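Local structure of octaprenyl Pyrophosphate Synthase (Helicobacter pylori, 3TC1) at residues 109-112 with 113-116; 117-120 with 121-125; 190-193 with 194-198; 277-280 with 281-284. The protein probably catalyses the magnesium-dependent chain elongation of an allylic diphosphate with isopentenyl diphosphate to give octaprenyl diphosphate. All blocks are in the same frame, centred on the assembly; numbering follows the deposited sequence.

Contact 1 of 4, residues 109-112 with 113-116; sequences YSKA and FFEL
K111 and E115, one turn apart on the last part of helix 92-116, form an i to i+4 salt bridge, the standard side-chain pairing along an alpha helix. K111 NZ donates to E115 OE2 at 2.9 Å, and OE2 receives it on its anti lone pair, away from OE1. Both chains bend at chi2 to get there. K111 CG is trans to its backbone N (chi1 175°), while E115 CG lies beside its own N (chi1 -63°). The bridge sits in buried surroundings: E19 gives NZ a second carboxylate, W16 adds a cation-pi contact, and K118 takes OE1 of E115. Negative charge from two glutamates probably steadies the lysine ammonium.

The tight part is the helix interior, where F113 N reaches Y109 O at 2.9 Å and L116 N reaches A112 O at 2.9 Å. Around F113 the packing goes on into the dimer, its ring stacking on F113 of the second subunit. Y109 and F114 form the looser side, yet are only partly exposed, for each also packs on the second subunit (D106 and S128 there). The Y109 ring leaves the following turn and packs on I69, A72 and S73 of helix 53-80. The F114 ring meets the ion pair: E115 OE2 lies in the plane of that ring, at its edge, 3.4 Å from F114 CD2, and K111 NZ stands obliquely to the same ring, 4.4 Å from CD2.

Contact 2 of 4, residues 117-120 with 121-125; sequences SKMG and ELIAQ
The flat groups that bring G120 and A124 together are peptide units, and neither segment supplies an aromatic ring to lie over a face. The peptide carbonyl of G120 is met end-on: A124 N donates to G120 O at 2.9 Å, nearly along the C=O axis, with an N-H...O angle of 161°. A124 CB comes up beside the same oxygen, 3.2 Å from G120 O. The carbonyl of the preceding peptide is used through solvent. One water donates to M119 O at 3.1 Å and accepts from I123 N at 3.0 Å; it stands between M119 O and I123 N, the pair that a regular helix would join directly.

This is the N-terminal start of helix 121-144, with G120 at the N-cap position. Its phi of 102° turns the chain out of the loop after helix 92-116, a backbone shape that belongs to glycine because a side chain would press on M119 O. G120 has no side chain to cap the helix, and the water probably does part of that work.

Next to the cap, M119 CB touches I123 CG2 at 3.8 Å, a branch held anti to the backbone N of I123, and I123 CD1 rests 3.8 Å from M119 O. M119 bends at chi2 (-71°), taking its thioether away from I123 and leaving CB as the touching atom; the side chain also packs on N61 and I65 of helix 53-80. I123 continues inward against L62 and the end of helix 152-177. On the outer side S117 packs on A124 of the second subunit.

Contact 3 of 4, residues 190-193 with 194-198; sequences LNFG and MAFQI
Helix 182-205 carries what is, by family, the second aspartate-rich DDxxD motif of the prenyl synthases, beginning at D200, and the turn linking G193 to Q197 lies just before it. Q197 N bonds to G193 O at 3.1 Å, and F196 N to F192 O at 2.8 Å. On one side of the helix the two phenylalanines follow each other: F192 CE2 touches F196 CB at 4.1 Å, with the side chains oblique to one another. With chi1 at 175°, CG of F196 is trans to the backbone N, which sets the ring so that G193 O lies at its edge, near its plane. L42 and L38 of helix 38-44 cover F192 and F196 respectively. Across the helix, M194 folds back so that its CG sits 3.2 Å from L190 O.

The Q197 side chain is about 5 Å from the bound magnesium ion. Its NE2 is bonded to D201 OD1, and its OE1 to T163 OG1. Gripped at both ends, the amide is fixed in rotation, consistent with Q197 helping to hold the D201 carboxylate and, if that aspartate serves the metal site as in relatives, acting from a second shell.

Contact 4 of 4, residues 277-280 with 281-284; sequences QVYS and KKAL
From Q277 to L284 the backbone is one unbroken stretch of alpha helix, with each amide of 281-284 bonded to the carbonyl four residues earlier. K281 N lies 2.8 Å from Q277 O, and A283 N lies 2.9 Å from Y279 O. The straightest is L284 N to S280 O, at an N-H...O angle of 172°.

The lysines lie back over the preceding turn. K281 CG, beside its own N (chi1 -67°), rests 3.0 Å from Q277 O, and the chain then runs extended before turning at chi4. K282 passes V278, its CD 4.2 Å from V278 CG1. A bend at chi3 brings its NZ to 4.4 Å from CE1 of Y279, where the ammonium stands obliquely to the ring. On another side of the helix, L284 CG packs 3.4 Å from S280 O. The hydroxyl of S280 is taken by A299 O of helix 293-301, whose residues E296 and A299 also meet L284.

Exposed K281 and K282 beside buried S280 and A283 make this an amphipathic helix, here laid between helix 293-301 and helix 182-205, which Y279 covers at M194 and I198, as suits an all-alpha prenyl synthase fold.

In the fold
All four contacts are local turns, so none closes a long loop; they follow in series along the chain and neither nest nor cross. Contact 1 ends helix 92-116, and contact 2 takes over at once, turning the chain into helix 121-144. Their centres are 11 Å apart, and L116 packs back on I123 and A124, joining the two helices at the side that meets the second subunit. Contact 3, on helix 182-205, lies deeper, its centre about 26 Å from that of contact 1. Contact 4, on helix 268-286, returns to it from far along the sequence: their centres are 9 Å apart, tying the C-terminal helices to the helix beside the magnesium site.

Contact 1 of 4, residues 109-112 with 113-116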
# COMPACT_ATOMS: atom_id res chain seq x y z
N TYR B 109 -3.35 -2.09 4.49
CA TYR B 109 -3.85 -0.78 4.08
C TYR B 109 -5.27 -0.83 3.51
O TYR B 109 -6.12 -0.03 3.89
CB TYR B 109 -2.95 -0.15 3.01
CG TYR B 109 -1.73 0.58 3.53
CD1 TYR B 109 -1.84 1.51 4.57
CD2 TYR B 109 -0.48 0.40 2.94
CE1 TYR B 109 -0.72 2.22 5.02
CE2 TYR B 109 0.64 1.11 3.37
CZ TYR B 109 0.51 2.02 4.41
OH TYR B 109 1.61 2.72 4.85
N SER B 110 -5.52 -1.76 2.59
CA SER B 110 -6.84 -1.86 1.97
C SER B 110 -7.94 -2.34 2.92
O SER B 110 -9.05 -1.80 2.91
CB SER B 110 -6.79 -2.74 0.71
OG SER B 110 -6.18 -4.00 0.97
N LYS B 111 -7.63 -3.33 3.75
CA LYS B 111 -8.62 -3.82 4.71
C LYS B 111 -8.94 -2.68 5.68
O LYS B 111 -10.10 -2.48 6.04
CB LYS B 111 -8.08 -5.03 5.49
CG LYS B 111 -9.01 -5.55 6.60
CD LYS B 111 -10.40 -5.96 6.08
CE LYS B 111 -11.28 -6.47 7.21
NZ LYS B 111 -12.68 -6.80 6.79
N ALA B 112 -7.91 -1.94 6.07
CA ALA B 112 -8.10 -0.82 6.99
C ALA B 112 -8.97 0.27 6.36
O ALA B 112 -9.85 0.81 7.03
CB ALA B 112 -6.76 -0.25 7.41
N PHE B 113 -8.72 0.60 5.09
CA PHE B 113 -9.51 1.63 4.42
C PHE B 113 -10.94 1.17 4.20
O PHE B 113 -11.88 1.98 4.23
CB PHE B 113 -8.93 1.99 3.06
CG PHE B 113 -9.57 3.19 2.41
CD1 PHE B 113 -9.17 4.48 2.75
CD2 PHE B 113 -10.60 3.03 1.48
CE1 PHE B 113 -9.77 5.60 2.16
CE2 PHE B 113 -11.21 4.14 0.89
CZ PHE B 113 -10.79 5.42 1.23
N PHE B 114 -11.11 -0.12 3.95
CA PHE B 114 -12.44 -0.66 3.73
C PHE B 114 -13.29 -0.39 4.97
O PHE B 114 -14.42 0.08 4.87
CB PHE B 114 -12.37 -2.17 3.47
CG PHE B 114 -13.72 -2.81 3.31
CD1 PHE B 114 -14.44 -2.66 2.12
CD2 PHE B 114 -14.30 -3.51 4.36
CE1 PHE B 114 -15.72 -3.21 1.99
CE2 PHE B 114 -15.58 -4.07 4.23
CZ PHE B 114 -16.29 -3.91 3.05
N GLU B 115 -12.73 -0.68 6.14
CA GLU B 115 -13.44 -0.46 7.39
C GLU B 115 -13.57 1.03 7.66
O GLU B 115 -14.58 1.49 8.21
CB GLU B 115 -12.70 -1.15 8.53
CG GLU B 115 -12.61 -2.67 8.42
CD GLU B 115 -13.97 -3.34 8.28
OE1 GLU B 115 -14.96 -2.80 8.81
OE2 GLU B 115 -14.04 -4.42 7.65
N LEU B 116 -12.56 1.80 7.26
CA LEU B 116 -12.54 3.24 7.46
C LEU B 116 -13.73 3.96 6.82
O LEU B 116 -14.25 4.94 7.36
CB LEU B 116 -11.23 3.83 6.92
CG LEU B 116 -11.01 5.34 7.04
CD1 LEU B 116 -11.08 5.77 8.51
CD2 LEU B 116 -9.65 5.71 6.45

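Contact 2 of 4, residues 117-120 with 121-125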
# COMPACT_ATOMS: atom_id res chain seq x y z
N SER B 117 -14.16 3.47 5.66
CA SER B 117 -15.28 4.08 4.95
C SER B 117 -16.58 4.10 5.76
O SER B 117 -17.53 4.80 5.41
CB SER B 117 -15.53 3.32 3.64
OG SER B 117 -15.90 1.98 3.91
N LYS B 118 -16.62 3.36 6.86
CA LYS B 118 -17.80 3.30 7.70
C LYS B 118 -17.73 4.35 8.81
O LYS B 118 -18.67 4.50 9.60
CB LYS B 118 -17.94 1.91 8.32
CG LYS B 118 -17.93 0.78 7.30
CD LYS B 118 -17.85 -0.58 7.98
CE LYS B 118 -17.80 -1.71 6.97
NZ LYS B 118 -17.58 -3.03 7.62
N MET B 119 -16.61 5.06 8.86
CA MET B 119 -16.39 6.08 9.88
C MET B 119 -16.92 7.46 9.50
O MET B 119 -17.01 8.35 10.34
CB MET B 119 -14.89 6.20 10.18
CG MET B 119 -14.27 5.00 10.90
SD MET B 119 -14.81 4.89 12.62
CE MET B 119 -14.61 3.14 12.91
N GLY B 120 -17.26 7.64 8.23
CA GLY B 120 -17.74 8.95 7.81
C GLY B 120 -16.63 9.68 7.08
O GLY B 120 -15.45 9.41 7.30
N GLU B 121 -17.00 10.62 6.22
CA GLU B 121 -16.05 11.37 5.42
C GLU B 121 -14.98 12.16 6.16
O GLU B 121 -13.82 12.18 5.73
CB GLU B 121 -16.80 12.30 4.47
CG GLU B 121 -15.90 13.07 3.53
CD GLU B 121 -16.68 13.96 2.60
OE1 GLU B 121 -17.45 14.82 3.09
OE2 GLU B 121 -16.53 13.81 1.37
N LEU B 122 -15.35 12.83 7.25
CA LEU B 122 -14.39 13.63 8.00
C LEU B 122 -13.23 12.79 8.51
O LEU B 122 -12.06 13.16 8.35
CB LEU B 122 -15.06 14.32 9.19
CG LEU B 122 -15.72 15.67 8.92
CD1 LEU B 122 -16.27 16.23 10.23
CD2 LEU B 122 -14.71 16.63 8.32
N ILE B 123 -13.55 11.68 9.15
CA ILE B 123 -12.52 10.79 9.68
C ILE B 123 -11.80 10.08 8.54
O ILE B 123 -10.57 9.98 8.55
CB ILE B 123 -13.15 9.77 10.66
CG1 ILE B 123 -13.61 10.49 11.94
CG2 ILE B 123 -12.16 8.66 10.99
CD1 ILE B 123 -14.48 9.66 12.85
N ALA B 124 -12.55 9.60 7.56
CA ALA B 124 -11.95 8.90 6.42
C ALA B 124 -10.93 9.77 5.71
O ALA B 124 -9.88 9.29 5.30
CB ALA B 124 -13.03 8.45 5.44
N GLN B 125 -11.23 11.05 5.56
CA GLN B 125 -10.31 11.96 4.88
C GLN B 125 -9.10 12.30 5.74
O GLN B 125 -7.99 12.41 5.22
CB GLN B 125 -11.03 13.25 4.47
CG GLN B 125 -12.04 13.04 3.35
CD GLN B 125 -12.50 14.35 2.74
OE1 GLN B 125 -13.37 14.36 1.87
NE2 GLN B 125 -11.91 15.45 3.18
O HOH W 1 -16.31 11.33 10.16

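Contact 3 of 4, residues 190-193 with 194-198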
# COMPACT_ATOMS: atom_id res chain seq x y z
N LEU B 190 -0.04 16.44 17.27
CA LEU B 190 1.07 16.90 16.44
C LEU B 190 2.34 17.15 17.26
O LEU B 190 3.43 16.70 16.89
CB LEU B 190 0.69 18.19 15.71
CG LEU B 190 1.75 18.75 14.76
CD1 LEU B 190 1.92 17.80 13.57
CD2 LEU B 190 1.34 20.14 14.27
N ASN B 191 2.20 17.87 18.36
CA ASN B 191 3.35 18.17 19.20
C ASN B 191 3.89 16.92 19.90
O ASN B 191 5.09 16.75 20.03
CB ASN B 191 3.00 19.27 20.20
CG ASN B 191 2.82 20.62 19.53
OD1 ASN B 191 1.70 21.06 19.26
ND2 ASN B 191 3.93 21.28 19.24
N PHE B 192 3.00 16.04 20.36
CA PHE B 192 3.43 14.80 21.01
C PHE B 192 4.22 13.98 19.99
O PHE B 192 5.23 13.37 20.34
CB PHE B 192 2.23 13.97 21.48
CG PHE B 192 2.61 12.63 22.05
CD1 PHE B 192 2.87 12.48 23.41
CD2 PHE B 192 2.76 11.52 21.21
CE1 PHE B 192 3.29 11.25 23.93
CE2 PHE B 192 3.18 10.29 21.73
CZ PHE B 192 3.44 10.16 23.09
N GLY B 193 3.74 13.97 18.75
CA GLY B 193 4.40 13.22 17.69
C GLY B 193 5.78 13.76 17.37
O GLY B 193 6.70 12.99 17.10
N MET B 194 5.93 15.08 17.40
CA MET B 194 7.22 15.70 17.13
C MET B 194 8.20 15.31 18.24
O MET B 194 9.32 14.88 17.98
CB MET B 194 7.08 17.23 17.07
CG MET B 194 6.30 17.75 15.86
SD MET B 194 7.02 17.29 14.26
CE MET B 194 8.29 18.55 14.08
N ALA B 195 7.76 15.46 19.50
CA ALA B 195 8.62 15.11 20.63
C ALA B 195 8.97 13.63 20.59
O ALA B 195 10.12 13.23 20.82
CB ALA B 195 7.91 15.45 21.93
N PHE B 196 7.97 12.81 20.30
CA PHE B 196 8.15 11.36 20.23
C PHE B 196 9.25 10.93 19.26
O PHE B 196 10.09 10.11 19.60
CB PHE B 196 6.84 10.68 19.82
CG PHE B 196 6.98 9.20 19.61
CD1 PHE B 196 7.08 8.33 20.70
CD2 PHE B 196 7.05 8.68 18.32
CE1 PHE B 196 7.26 6.97 20.50
CE2 PHE B 196 7.23 7.31 18.12
CZ PHE B 196 7.33 6.45 19.21
N GLN B 197 9.24 11.48 18.05
CA GLN B 197 10.25 11.10 17.07
C GLN B 197 11.63 11.67 17.38
O GLN B 197 12.64 11.07 17.03
CB GLN B 197 9.82 11.52 15.66
CG GLN B 197 10.70 10.93 14.56
CD GLN B 197 10.77 9.41 14.62
OE1 GLN B 197 9.75 8.73 14.58
NE2 GLN B 197 11.99 8.88 14.73
N ILE B 198 11.68 12.84 18.02
CA ILE B 198 12.97 13.42 18.37
C ILE B 198 13.62 12.53 19.43
O ILE B 198 14.81 12.21 19.33
CB ILE B 198 12.80 14.87 18.90
CG1 ILE B 198 12.36 15.79 17.76
CG2 ILE B 198 14.12 15.38 19.47
CD1 ILE B 198 11.92 17.17 18.23

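Contact 4 of 4, residues 277-280 with 281-284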
# COMPACT_ATOMS: atom_id res chain seq x y z
N GLN B 277 11.56 18.78 24.49
CA GLN B 277 10.81 19.31 25.63
C GLN B 277 9.91 20.47 25.22
O GLN B 277 8.85 20.67 25.81
CB GLN B 277 11.76 19.75 26.75
CG GLN B 277 12.58 18.59 27.34
CD GLN B 277 13.50 19.03 28.47
OE1 GLN B 277 14.23 20.01 28.35
NE2 GLN B 277 13.49 18.28 29.57
N VAL B 278 10.33 21.24 24.22
CA VAL B 278 9.51 22.35 23.75
C VAL B 278 8.19 21.77 23.26
O VAL B 278 7.11 22.25 23.61
CB VAL B 278 10.19 23.10 22.58
CG1 VAL B 278 9.22 24.13 22.00
CG2 VAL B 278 11.45 23.80 23.07
N TYR B 279 8.27 20.73 22.44
CA TYR B 279 7.07 20.09 21.92
C TYR B 279 6.26 19.43 23.02
O TYR B 279 5.03 19.47 23.00
CB TYR B 279 7.46 19.05 20.86
CG TYR B 279 7.96 19.68 19.59
CD1 TYR B 279 7.11 20.42 18.78
CD2 TYR B 279 9.29 19.54 19.21
CE1 TYR B 279 7.57 21.01 17.60
CE2 TYR B 279 9.77 20.12 18.03
CZ TYR B 279 8.90 20.86 17.24
OH TYR B 279 9.35 21.45 16.09
N SER B 280 6.94 18.81 23.98
CA SER B 280 6.25 18.16 25.08
C SER B 280 5.44 19.18 25.86
O SER B 280 4.30 18.92 26.25
CB SER B 280 7.27 17.48 26.01
OG SER B 280 6.62 16.86 27.10
N LYS B 281 6.03 20.35 26.07
CA LYS B 281 5.36 21.43 26.79
C LYS B 281 4.14 21.90 26.01
O LYS B 281 3.08 22.13 26.58
CB LYS B 281 6.32 22.61 27.02
CG LYS B 281 7.48 22.30 27.95
CD LYS B 281 8.33 23.54 28.21
CE LYS B 281 9.55 23.22 29.07
NZ LYS B 281 9.18 22.73 30.42
N LYS B 282 4.30 22.04 24.69
CA LYS B 282 3.20 22.47 23.84
C LYS B 282 2.05 21.47 23.91
O LYS B 282 0.89 21.85 23.97
CB LYS B 282 3.68 22.64 22.39
CG LYS B 282 4.59 23.85 22.18
CD LYS B 282 5.18 23.93 20.77
CE LYS B 282 4.13 24.27 19.71
NZ LYS B 282 4.72 24.30 18.34
N ALA B 283 2.38 20.18 23.94
CA ALA B 283 1.35 19.14 24.02
C ALA B 283 0.53 19.31 25.31
O ALA B 283 -0.70 19.37 25.28
CB ALA B 283 1.99 17.76 23.99
N LEU B 284 1.23 19.39 26.44
CA LEU B 284 0.57 19.56 27.73
C LEU B 284 -0.25 20.84 27.73
O LEU B 284 -1.35 20.89 28.29
CB LEU B 284 1.62 19.59 28.84
CG LEU B 284 2.39 18.28 29.04
CD1 LEU B 284 3.58 18.50 29.96
CD2 LEU B 284 1.45 17.23 29.62